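Local coordinates for protein CaaX farnesyltransferase alpha subunit Ram2 (PDB 4L9P) that forms the alpha subunit of a farnesyltransferase heterodimer that probably transfers farnesyl groups to proteins ending in a CAAX motif, at residues 62-67 against 91-96; 106-111 against 126-131; 144-149 against 164-169. The protein carries 1 engineered substitution. One frame throughout, in Å; residues are numbered along the deposited sequence.

Contact 1: residues 62-67 against 91-96; sequences AVMAAN and WIYRAK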
loop_
_atom_site.group_PDB
_atom_site.type_symbol
_atom_site.label_atom_id
_atom_site.label_comp_id
_atom_site.label_asym_id
_atom_site.label_seq_id
_atom_site.Cartn_x
_atom_site.Cartn_y
_atom_site.Cartn_z
ATOM N N ALA A 62 1.397 33.613 5.887
ATOM C CA ALA A 62 2.159 34.696 6.483
ATOM C C ALA A 62 2.813 34.300 7.797
ATOM O O ALA A 62 3.975 34.633 8.040
ATOM C CB ALA A 62 1.221 35.931 6.708
ATOM N N VAL A 63 2.073 33.656 8.697
ATOM C CA VAL A 63 2.685 33.275 9.962
ATOM C C VAL A 63 3.814 32.266 9.771
ATOM O O VAL A 63 4.837 32.343 10.455
ATOM C CB VAL A 63 1.678 32.853 11.082
ATOM C CG1 VAL A 63 0.877 34.073 11.517
ATOM C CG2 VAL A 63 0.747 31.732 10.651
ATOM N N MET A 64 3.613 31.292 8.867
ATOM C CA MET A 64 4.661 30.314 8.694
ATOM C C MET A 64 5.914 30.947 8.052
ATOM O O MET A 64 7.041 30.610 8.413
ATOM C CB MET A 64 4.135 29.160 7.840
ATOM C CG MET A 64 3.086 28.321 8.581
ATOM S SD MET A 64 2.591 26.831 7.698
ATOM C CE MET A 64 2.129 27.493 6.122
ATOM N N ALA A 65 5.717 31.861 7.110
ATOM C CA ALA A 65 6.842 32.556 6.501
ATOM C C ALA A 65 7.662 33.352 7.551
ATOM O O ALA A 65 8.889 33.480 7.434
ATOM C CB ALA A 65 6.334 33.505 5.391
ATOM N N ALA A 66 6.978 33.885 8.562
ATOM C CA ALA A 66 7.637 34.623 9.646
ATOM C C ALA A 66 8.149 33.691 10.763
ATOM O O ALA A 66 8.770 34.147 11.717
ATOM C CB ALA A 66 6.636 35.640 10.211
ATOM N N ASN A 67 7.849 32.386 10.659
ATOM C CA ASN A 67 8.176 31.434 11.702
ATOM C C ASN A 67 7.577 31.867 13.044
ATOM O O ASN A 67 8.198 31.710 14.100
ATOM C CB ASN A 67 9.695 31.192 11.799
ATOM C CG ASN A 67 10.032 29.870 12.493
ATOM O OD1 ASN A 67 9.327 28.874 12.351
ATOM N ND2 ASN A 67 11.073 29.882 13.293
ATOM N N TRP A 91 -0.797 20.760 10.548
ATOM C CA TRP A 91 -0.552 19.958 11.755
ATOM C C TRP A 91 0.916 20.022 12.177
ATOM O O TRP A 91 1.230 20.088 13.374
ATOM C CB TRP A 91 -0.876 18.472 11.441
ATOM C CG TRP A 91 -2.306 18.157 11.398
ATOM C CD1 TRP A 91 -3.145 18.055 10.274
ATOM C CD2 TRP A 91 -3.127 17.912 12.526
ATOM N NE1 TRP A 91 -4.435 17.744 10.680
ATOM C CE2 TRP A 91 -4.443 17.653 12.055
ATOM C CE3 TRP A 91 -2.895 17.916 13.903
ATOM C CZ2 TRP A 91 -5.478 17.322 12.915
ATOM C CZ3 TRP A 91 -3.950 17.590 14.756
ATOM C CH2 TRP A 91 -5.217 17.288 14.268
ATOM N N ILE A 92 1.820 19.946 11.206
ATOM C CA ILE A 92 3.225 20.020 11.571
ATOM C C ILE A 92 3.573 21.388 12.176
ATOM O O ILE A 92 4.299 21.461 13.187
ATOM C CB ILE A 92 4.099 19.756 10.328
ATOM C CG1 ILE A 92 3.857 18.288 9.907
ATOM C CG2 ILE A 92 5.596 20.046 10.590
ATOM C CD1 ILE A 92 4.191 18.056 8.563
ATOM N N TYR A 93 3.018 22.466 11.605
ATOM C CA TYR A 93 3.255 23.794 12.163
ATOM C C TYR A 93 2.611 23.897 13.573
ATOM O O TYR A 93 3.222 24.439 14.493
ATOM C CB TYR A 93 2.673 24.811 11.194
ATOM C CG TYR A 93 2.818 26.235 11.631
ATOM C CD1 TYR A 93 4.014 26.744 11.978
ATOM C CD2 TYR A 93 1.683 27.061 11.672
ATOM C CE1 TYR A 93 4.126 28.143 12.398
ATOM C CE2 TYR A 93 1.748 28.379 12.047
ATOM C CZ TYR A 93 2.971 28.926 12.410
ATOM O OH TYR A 93 2.968 30.267 12.795
ATOM N N ARG A 94 1.416 23.347 13.767
ATOM C CA ARG A 94 0.797 23.324 15.092
ATOM C C ARG A 94 1.712 22.680 16.116
ATOM O O ARG A 94 1.877 23.220 17.203
ATOM C CB ARG A 94 -0.582 22.610 15.035
ATOM C CG ARG A 94 -1.263 22.536 16.374
ATOM C CD ARG A 94 -2.672 21.906 16.258
ATOM N NE ARG A 94 -3.338 21.931 17.563
ATOM C CZ ARG A 94 -4.147 22.903 17.956
ATOM N NH1 ARG A 94 -4.354 23.941 17.156
ATOM N NH2 ARG A 94 -4.714 22.830 19.167
ATOM N N ALA A 95 2.298 21.509 15.789
ATOM C CA ALA A 95 3.129 20.880 16.773
ATOM C C ALA A 95 4.352 21.747 17.114
ATOM O O ALA A 95 4.762 21.801 18.282
ATOM C CB ALA A 95 3.605 19.489 16.274
ATOM N N LYS A 96 4.930 22.392 16.105
ATOM C CA LYS A 96 6.055 23.325 16.392
ATOM C C LYS A 96 5.634 24.380 17.400
ATOM O O LYS A 96 6.375 24.633 18.365
ATOM C CB LYS A 96 6.494 24.022 15.121
ATOM C CG LYS A 96 7.236 23.143 14.151
ATOM C CD LYS A 96 7.651 24.042 12.954
ATOM C CE LYS A 96 8.495 23.301 11.938
ATOM N NZ LYS A 96 8.919 24.302 10.902
HETATM O O HOH W 1 10.473 26.338 12.017
#
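Tyr-93 reaches from helix 88-100 to the last turn of helix 51-65, where Val-63 and Met-64 receive its ring. With CG anti to the backbone N (chi1 179°), the phenol extends away from its own helix and spans the gap between the two backbones, whose closest CA atoms, those of Met-64 and Tyr-93, are 7.5 Å apart. From the root outward, Tyr-93 CB lies 4.0 Å from Met-64 SD. The ring comes next, and Met-64 CG sits over one face almost exactly at the centre, 3.5 Å from the centroid and 7° off the normal, a well-aligned CH-pi contact. Met-64 SD, next along the chain, lies oblique to the same ring, 4.4 Å from the centroid, a Met-aromatic contact, and the bend at chi3 (-53°) turns CE away from the ring. Farther out, Tyr-93 CE2 meets Val-63 CG2 at 3.8 Å, and at the tip Tyr-93 OH lies 3.4 Å from Val-63 CB. The hydroxyl is hydrogen-bonded to the backbone O of Glu-68, just beyond the helix end. That end is a Schellman motif, with Asn-67 at positive phi and its N bonded to Met-64 O at 3.0 Å. At the exposed margin one water joins the segments, donating to Asn-67 OD1 and accepting from Lys-96 NZ. Met-64 also packs on Gly-195 of the beta subunit Ram1, so the contact borders the subunit interface. Direct contact between the segments is therefore apolar and sulfur-aromatic, with no direct hydrogen bond across it; the buried phenol oxygen is satisfied by the turn after the helix, which ties the tyrosine to both the helix and its exit.

Contact 2: residues 106-111 against 126-131; sequences NEEIEW and WHHRQV. With EDO (1,2-ethanediol), chain I.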
loop_
_atom_site.group_PDB
_atom_site.type_symbol
_atom_site.label_atom_id
_atom_site.label_comp_id
_atom_site.label_asym_id
_atom_site.label_seq_id
_atom_site.Cartn_x
_atom_site.Cartn_y
_atom_site.Cartn_z
ATOM N N ASN A 106 -1.384 17.845 27.924
ATOM C CA ASN A 106 -2.573 17.132 28.370
ATOM C C ASN A 106 -3.794 17.763 27.761
ATOM O O ASN A 106 -4.721 17.047 27.300
ATOM C CB ASN A 106 -2.740 17.159 29.907
ATOM C CG ASN A 106 -1.661 16.403 30.617
ATOM O OD1 ASN A 106 -1.207 15.356 30.150
ATOM N ND2 ASN A 106 -1.227 16.933 31.770
ATOM N N GLU A 107 -3.834 19.094 27.765
ATOM C CA GLU A 107 -4.965 19.796 27.157
ATOM C C GLU A 107 -4.989 19.619 25.634
ATOM O O GLU A 107 -6.070 19.468 25.040
ATOM C CB GLU A 107 -4.948 21.292 27.526
ATOM C CG GLU A 107 -5.315 21.474 28.976
ATOM C CD GLU A 107 -5.246 22.905 29.423
ATOM O OE1 GLU A 107 -4.802 23.774 28.612
ATOM O OE2 GLU A 107 -5.630 23.153 30.609
ATOM N N GLU A 108 -3.825 19.570 25.003
ATOM C CA GLU A 108 -3.770 19.286 23.577
ATOM C C GLU A 108 -4.321 17.892 23.283
ATOM O O GLU A 108 -5.069 17.751 22.272
ATOM C CB GLU A 108 -2.340 19.445 23.023
ATOM C CG GLU A 108 -2.202 19.065 21.529
ATOM C CD GLU A 108 -2.845 20.021 20.504
ATOM O OE1 GLU A 108 -3.532 21.007 20.886
ATOM O OE2 GLU A 108 -2.678 19.775 19.268
ATOM N N ILE A 109 -3.966 16.891 24.069
ATOM C CA ILE A 109 -4.535 15.563 23.824
ATOM C C ILE A 109 -6.050 15.558 23.986
ATOM O O ILE A 109 -6.747 14.950 23.164
ATOM C CB ILE A 109 -3.869 14.496 24.717
ATOM C CG1 ILE A 109 -2.403 14.244 24.270
ATOM C CG2 ILE A 109 -4.682 13.211 24.750
ATOM C CD1 ILE A 109 -2.258 13.394 22.994
ATOM N N GLU A 110 -6.590 16.262 24.974
ATOM C CA GLU A 110 -8.039 16.255 25.091
ATOM C C GLU A 110 -8.692 16.934 23.869
ATOM O O GLU A 110 -9.746 16.468 23.383
ATOM C CB GLU A 110 -8.447 16.890 26.439
ATOM C CG GLU A 110 -7.910 16.071 27.621
ATOM C CD GLU A 110 -8.480 14.637 27.703
ATOM O OE1 GLU A 110 -9.736 14.521 27.784
ATOM O OE2 GLU A 110 -7.703 13.638 27.660
ATOM N N TRP A 111 -8.070 17.977 23.323
ATOM C CA TRP A 111 -8.578 18.574 22.060
ATOM C C TRP A 111 -8.431 17.568 20.887
ATOM O O TRP A 111 -9.387 17.369 20.095
ATOM C CB TRP A 111 -7.802 19.853 21.770
ATOM C CG TRP A 111 -8.087 20.424 20.428
ATOM C CD1 TRP A 111 -9.134 21.253 20.093
ATOM C CD2 TRP A 111 -7.320 20.240 19.231
ATOM N NE1 TRP A 111 -9.066 21.580 18.732
ATOM C CE2 TRP A 111 -7.955 20.986 18.198
ATOM C CE3 TRP A 111 -6.150 19.536 18.933
ATOM C CZ2 TRP A 111 -7.454 21.018 16.896
ATOM C CZ3 TRP A 111 -5.661 19.570 17.638
ATOM C CH2 TRP A 111 -6.330 20.299 16.631
ATOM N N TRP A 126 -3.166 10.921 13.834
ATOM C CA TRP A 126 -2.496 9.849 14.556
ATOM C C TRP A 126 -0.992 10.007 14.567
ATOM O O TRP A 126 -0.348 9.639 15.555
ATOM C CB TRP A 126 -2.983 8.460 14.060
ATOM C CG TRP A 126 -4.431 8.355 14.467
ATOM C CD1 TRP A 126 -5.562 8.669 13.731
ATOM C CD2 TRP A 126 -4.892 8.035 15.777
ATOM N NE1 TRP A 126 -6.680 8.625 14.538
ATOM C CE2 TRP A 126 -6.289 8.223 15.800
ATOM C CE3 TRP A 126 -4.240 7.631 16.951
ATOM C CZ2 TRP A 126 -7.051 8.003 16.962
ATOM C CZ3 TRP A 126 -4.978 7.416 18.081
ATOM C CH2 TRP A 126 -6.393 7.592 18.089
ATOM N N HIS A 127 -0.427 10.606 13.519
ATOM C CA HIS A 127 0.969 11.032 13.576
ATOM C C HIS A 127 1.147 12.134 14.652
ATOM O O HIS A 127 2.069 12.070 15.474
ATOM C CB HIS A 127 1.518 11.503 12.231
ATOM C CG HIS A 127 2.938 11.925 12.351
ATOM N ND1 HIS A 127 3.936 11.039 12.683
ATOM C CD2 HIS A 127 3.522 13.148 12.257
ATOM C CE1 HIS A 127 5.088 11.694 12.785
ATOM N NE2 HIS A 127 4.865 12.974 12.521
ATOM N N HIS A 128 0.225 13.109 14.705
ATOM C CA HIS A 128 0.335 14.213 15.664
ATOM C C HIS A 128 0.281 13.629 17.062
ATOM O O HIS A 128 1.019 14.062 17.963
ATOM C CB HIS A 128 -0.831 15.173 15.441
ATOM C CG HIS A 128 -0.742 16.423 16.244
ATOM N ND1 HIS A 128 0.196 17.403 15.982
ATOM C CD2 HIS A 128 -1.547 16.891 17.230
ATOM C CE1 HIS A 128 -0.011 18.422 16.822
ATOM N NE2 HIS A 128 -1.066 18.143 17.593
ATOM N N ARG A 129 -0.566 12.634 17.299
ATOM C CA ARG A 129 -0.662 12.018 18.632
ATOM C C ARG A 129 0.698 11.429 19.037
ATOM O O ARG A 129 1.143 11.579 20.193
ATOM C CB ARG A 129 -1.745 10.934 18.662
ATOM C CG ARG A 129 -2.117 10.560 20.107
ATOM C CD ARG A 129 -3.201 9.471 20.105
ATOM N NE ARG A 129 -3.860 9.414 21.422
ATOM C CZ ARG A 129 -4.900 10.167 21.780
ATOM N NH1 ARG A 129 -5.490 10.989 20.890
ATOM N NH2 ARG A 129 -5.336 10.111 23.061
ATOM N N GLN A 130 1.359 10.755 18.102
ATOM C CA GLN A 130 2.657 10.151 18.388
ATOM C C GLN A 130 3.737 11.240 18.653
ATOM O O GLN A 130 4.558 11.116 19.594
ATOM C CB GLN A 130 3.079 9.330 17.166
ATOM C CG GLN A 130 4.465 8.682 17.311
ATOM C CD GLN A 130 4.806 7.770 16.103
ATOM O OE1 GLN A 130 3.914 7.132 15.482
ATOM N NE2 GLN A 130 6.073 7.755 15.736
ATOM N N VAL A 131 3.673 12.330 17.906
ATOM C CA VAL A 131 4.603 13.472 18.119
ATOM C C VAL A 131 4.438 13.988 19.556
ATOM O O VAL A 131 5.437 14.208 20.239
ATOM C CB VAL A 131 4.329 14.585 17.055
ATOM C CG1 VAL A 131 5.096 15.880 17.390
ATOM C CG2 VAL A 131 4.751 14.042 15.685
HETATM C C1 EDO I . 8.354 11.926 16.980
HETATM O O1 EDO I . 8.789 11.913 15.624
HETATM C C2 EDO I . 7.410 10.755 17.151
HETATM O O2 EDO I . 7.995 9.547 16.654
#
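Glu-108 and His-128 supply the polar link between helices 105-118 and 123-133, the antiparallel pair of one prenyltransferase alpha-subunit repeat. His-128 NE2 donates to Glu-108 OE2 over 2.8 Å, at an N-H...O angle of 160°. The carboxylate oxygen lies near the imidazole plane and accepts through its anti lone pair, while the two flat groups are turned 75° apart. A bend at chi2 (71°) swings the Glu-108 carboxylate across to the histidine. Its other oxygen, OE1, forms a salt bridge with Arg-94 of helix 88-100.

The van der Waals part of the contact pairs Ile-109 with Arg-129, and the two cross at about a right angle. Ile-109 CD1 lies over one face of the guanidinium and 4.0 Å from Arg-129 CG, and Ile-109 CG2 comes within 3.6 Å of Arg-129 NH2. Extended from CG to NE, Arg-129 makes a salt bridge from NE to Glu-146 and a hydrogen bond from NH1 to Asn-113 OD1.

All four residues are buried, and Arg-94 and His-128 would both favour an ionised Glu-108; the near-planar bond would help to hold the imidazole in its rotation, with Trp-91 packed against the ring.

Contact 3: residues 144-149 against 164-169; sequences PREQDF and WTYRHW. With EDO (1,2-ethanediol), chain E.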
loop_
_atom_site.group_PDB
_atom_site.type_symbol
_atom_site.label_atom_id
_atom_site.label_comp_id
_atom_site.label_asym_id
_atom_site.label_seq_id
_atom_site.Cartn_x
_atom_site.Cartn_y
_atom_site.Cartn_z
ATOM N N PRO A 144 -3.387 7.566 32.120
ATOM C CA PRO A 144 -4.328 6.614 32.674
ATOM C C PRO A 144 -5.543 6.311 31.866
ATOM O O PRO A 144 -6.156 5.332 32.199
ATOM C CB PRO A 144 -4.736 7.229 34.072
ATOM C CG PRO A 144 -4.148 8.471 34.144
ATOM C CD PRO A 144 -3.093 8.690 33.045
ATOM N N ARG A 145 -5.896 7.115 30.865
ATOM C CA ARG A 145 -7.095 6.779 30.073
ATOM C C ARG A 145 -6.726 6.728 28.589
ATOM O O ARG A 145 -7.607 6.741 27.719
ATOM C CB ARG A 145 -8.197 7.834 30.312
ATOM C CG ARG A 145 -8.788 7.707 31.749
ATOM C CD ARG A 145 -9.517 6.364 31.926
ATOM N NE ARG A 145 -10.160 6.251 33.251
ATOM C CZ ARG A 145 -9.530 5.798 34.332
ATOM N NH1 ARG A 145 -8.235 5.478 34.275
ATOM N NH2 ARG A 145 -10.242 5.692 35.460
ATOM N N GLU A 146 -5.456 6.594 28.307
ATOM C CA GLU A 146 -5.013 6.518 26.893
ATOM C C GLU A 146 -5.507 5.212 26.272
ATOM O O GLU A 146 -6.028 5.223 25.103
ATOM C CB GLU A 146 -3.472 6.561 26.841
ATOM C CG GLU A 146 -2.909 6.460 25.410
ATOM C CD GLU A 146 -3.181 7.670 24.570
ATOM O OE1 GLU A 146 -3.843 8.640 25.015
ATOM O OE2 GLU A 146 -2.808 7.664 23.368
ATOM N N GLN A 147 -5.339 4.054 26.911
ATOM C CA GLN A 147 -5.825 2.770 26.309
ATOM C C GLN A 147 -7.349 2.821 26.114
ATOM O O GLN A 147 -7.867 2.366 25.069
ATOM C CB GLN A 147 -5.376 1.573 27.172
ATOM C CG GLN A 147 -3.866 1.348 27.105
ATOM C CD GLN A 147 -3.388 0.437 28.193
ATOM O OE1 GLN A 147 -3.838 0.536 29.345
ATOM N NE2 GLN A 147 -2.478 -0.489 27.863
ATOM N N ASP A 148 -8.075 3.416 27.040
ATOM C CA ASP A 148 -9.520 3.520 26.868
ATOM C C ASP A 148 -9.894 4.383 25.660
ATOM O O ASP A 148 -10.873 4.078 24.972
ATOM C CB ASP A 148 -10.168 4.169 28.130
ATOM C CG ASP A 148 -10.365 3.175 29.251
ATOM O OD1 ASP A 148 -9.927 2.024 29.160
ATOM O OD2 ASP A 148 -10.958 3.561 30.262
ATOM N N PHE A 149 -9.150 5.458 25.408
ATOM C CA PHE A 149 -9.449 6.250 24.228
ATOM C C PHE A 149 -9.243 5.395 22.971
ATOM O O PHE A 149 -10.061 5.466 22.003
ATOM C CB PHE A 149 -8.576 7.522 24.106
ATOM C CG PHE A 149 -9.008 8.343 22.934
ATOM C CD1 PHE A 149 -10.259 8.948 22.967
ATOM C CD2 PHE A 149 -8.242 8.420 21.792
ATOM C CE1 PHE A 149 -10.759 9.599 21.846
ATOM C CE2 PHE A 149 -8.702 9.147 20.661
ATOM C CZ PHE A 149 -9.971 9.696 20.686
ATOM N N TRP A 164 -4.258 1.218 15.040
ATOM C CA TRP A 164 -3.389 0.126 15.401
ATOM C C TRP A 164 -1.918 0.479 15.266
ATOM O O TRP A 164 -1.120 0.066 16.127
ATOM C CB TRP A 164 -3.700 -1.122 14.513
ATOM C CG TRP A 164 -4.988 -1.825 14.931
ATOM C CD1 TRP A 164 -6.219 -1.813 14.260
ATOM C CD2 TRP A 164 -5.169 -2.596 16.120
ATOM N NE1 TRP A 164 -7.119 -2.587 14.972
ATOM C CE2 TRP A 164 -6.506 -3.077 16.108
ATOM C CE3 TRP A 164 -4.315 -2.969 17.195
ATOM C CZ2 TRP A 164 -7.004 -3.945 17.112
ATOM C CZ3 TRP A 164 -4.819 -3.776 18.203
ATOM C CH2 TRP A 164 -6.168 -4.273 18.174
ATOM N N THR A 165 -1.514 1.197 14.218
ATOM C CA THR A 165 -0.129 1.613 14.085
ATOM C C THR A 165 0.281 2.460 15.282
ATOM O O THR A 165 1.367 2.243 15.868
ATOM C CB THR A 165 0.065 2.385 12.761
ATOM O OG1 THR A 165 -0.134 1.436 11.683
ATOM C CG2 THR A 165 1.479 2.967 12.691
ATOM N N TYR A 166 -0.599 3.394 15.675
ATOM C CA TYR A 166 -0.266 4.198 16.883
ATOM C C TYR A 166 -0.147 3.280 18.087
ATOM O O TYR A 166 0.795 3.451 18.917
ATOM C CB TYR A 166 -1.341 5.224 17.073
ATOM C CG TYR A 166 -1.137 5.981 18.425
ATOM C CD1 TYR A 166 -0.192 7.034 18.544
ATOM C CD2 TYR A 166 -1.814 5.543 19.561
ATOM C CE1 TYR A 166 0.002 7.653 19.779
ATOM C CE2 TYR A 166 -1.599 6.153 20.797
ATOM C CZ TYR A 166 -0.686 7.204 20.859
ATOM O OH TYR A 166 -0.481 7.873 22.054
ATOM N N ARG A 167 -1.034 2.310 18.247
ATOM C CA ARG A 167 -0.960 1.473 19.446
ATOM C C ARG A 167 0.320 0.621 19.442
ATOM O O ARG A 167 0.886 0.379 20.518
ATOM C CB ARG A 167 -2.234 0.607 19.594
ATOM C CG ARG A 167 -2.367 0.048 21.054
ATOM C CD ARG A 167 -3.712 -0.599 21.314
ATOM N NE ARG A 167 -3.778 -0.920 22.734
ATOM C CZ ARG A 167 -4.888 -1.025 23.448
ATOM N NH1 ARG A 167 -6.077 -0.891 22.869
ATOM N NH2 ARG A 167 -4.769 -1.223 24.779
ATOM N N HIS A 168 0.825 0.202 18.264
ATOM C CA HIS A 168 2.109 -0.519 18.255
ATOM C C HIS A 168 3.206 0.437 18.749
ATOM O O HIS A 168 4.043 0.018 19.585
ATOM C CB HIS A 168 2.462 -0.879 16.787
ATOM C CG HIS A 168 3.866 -1.347 16.622
ATOM N ND1 HIS A 168 4.199 -2.678 16.754
ATOM C CD2 HIS A 168 5.042 -0.670 16.455
ATOM C CE1 HIS A 168 5.521 -2.816 16.649
ATOM N NE2 HIS A 168 6.061 -1.619 16.468
ATOM N N TRP A 169 3.213 1.686 18.280
ATOM C CA TRP A 169 4.220 2.646 18.734
ATOM C C TRP A 169 4.088 2.832 20.261
ATOM O O TRP A 169 5.125 2.910 20.972
ATOM C CB TRP A 169 4.023 3.999 17.989
ATOM C CG TRP A 169 4.902 5.046 18.581
ATOM C CD1 TRP A 169 6.235 5.304 18.301
ATOM C CD2 TRP A 169 4.563 5.877 19.673
ATOM N NE1 TRP A 169 6.715 6.268 19.131
ATOM C CE2 TRP A 169 5.723 6.642 20.000
ATOM C CE3 TRP A 169 3.383 6.073 20.394
ATOM C CZ2 TRP A 169 5.730 7.579 21.050
ATOM C CZ3 TRP A 169 3.420 6.990 21.472
ATOM C CH2 TRP A 169 4.585 7.718 21.764
HETATM C C1 EDO E . -5.451 11.014 30.274
HETATM O O1 EDO E . -5.316 9.643 29.883
HETATM C C2 EDO E . -6.494 11.294 31.352
HETATM O O2 EDO E . -6.173 10.501 32.520
#
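The first turn of helix 146-156 faces the middle of helix 161-174, with the CA atoms of Gln-147 and Arg-167 the nearest across the pair at 8.5 Å. These are the two helices of a prenyltransferase alpha-subunit repeat, a TPR-like helical hairpin, and Arg-145 occupies the N-cap position of the first. Glu-146 and Tyr-166 approach from opposite directions and meet through a hydrogen bond of 2.7 Å from Tyr-166 OH to Glu-146 OE2. The phenol comes in from above the carboxylate, 40° out of its plane, whereas the oxygen lies at the edge of the ring near the ring plane. Carboxylate and ring are inclined by 66°. Glu-146 achieves this reach through CG anti to the backbone N and a bend at chi2. OE2 also takes a salt bridge from helix 123-133, so two donors grip one buried oxygen, which would probably favour the ionised carboxylate.

The next residue, Arg-167, runs extended from CG to NE and crosses Gln-147 at about a right angle. The guanidinium is held by salt bridges from NH2 to Asp-185 and Glu-182, and Gln-147 NE2 is hydrogen-bonded to the same Glu-182, so the acid draws both side chains together. Thr-165, which does not touch 144-149, is hydrogen-bonded to Ser-308 of the beta subunit Ram1. Where Gln-147 and Arg-167 touch, the aliphatic part of Gln-147 makes the contact, CG resting 3.6 Å from Arg-167 NH2, oblique to the guanidinium, whose plane is 47° from that of the amide.

How the contacts relate
All three contacts are buried and join helices of the alpha-subunit solenoid. Contacts 2 and 3 each pair two successive helices of one repeat, whereas contact 1 joins helix 51-65 to helix 88-100, with helix 71-83 between them in sequence. Contact 1 is the most apolar, and its centre is about 29 Å from the centre of the chain, the farthest of the three; its water bridge marks an exposed margin. Contacts 2 and 3 instead each combine a buried carboxylate bond with an arginine packed against a neighbouring side chain. Arginine-carboxylate salt bridges couple successive contacts. Contact 2 touches both of the others, while contacts 1 and 3 do not touch each other, so contact 2 lies between them.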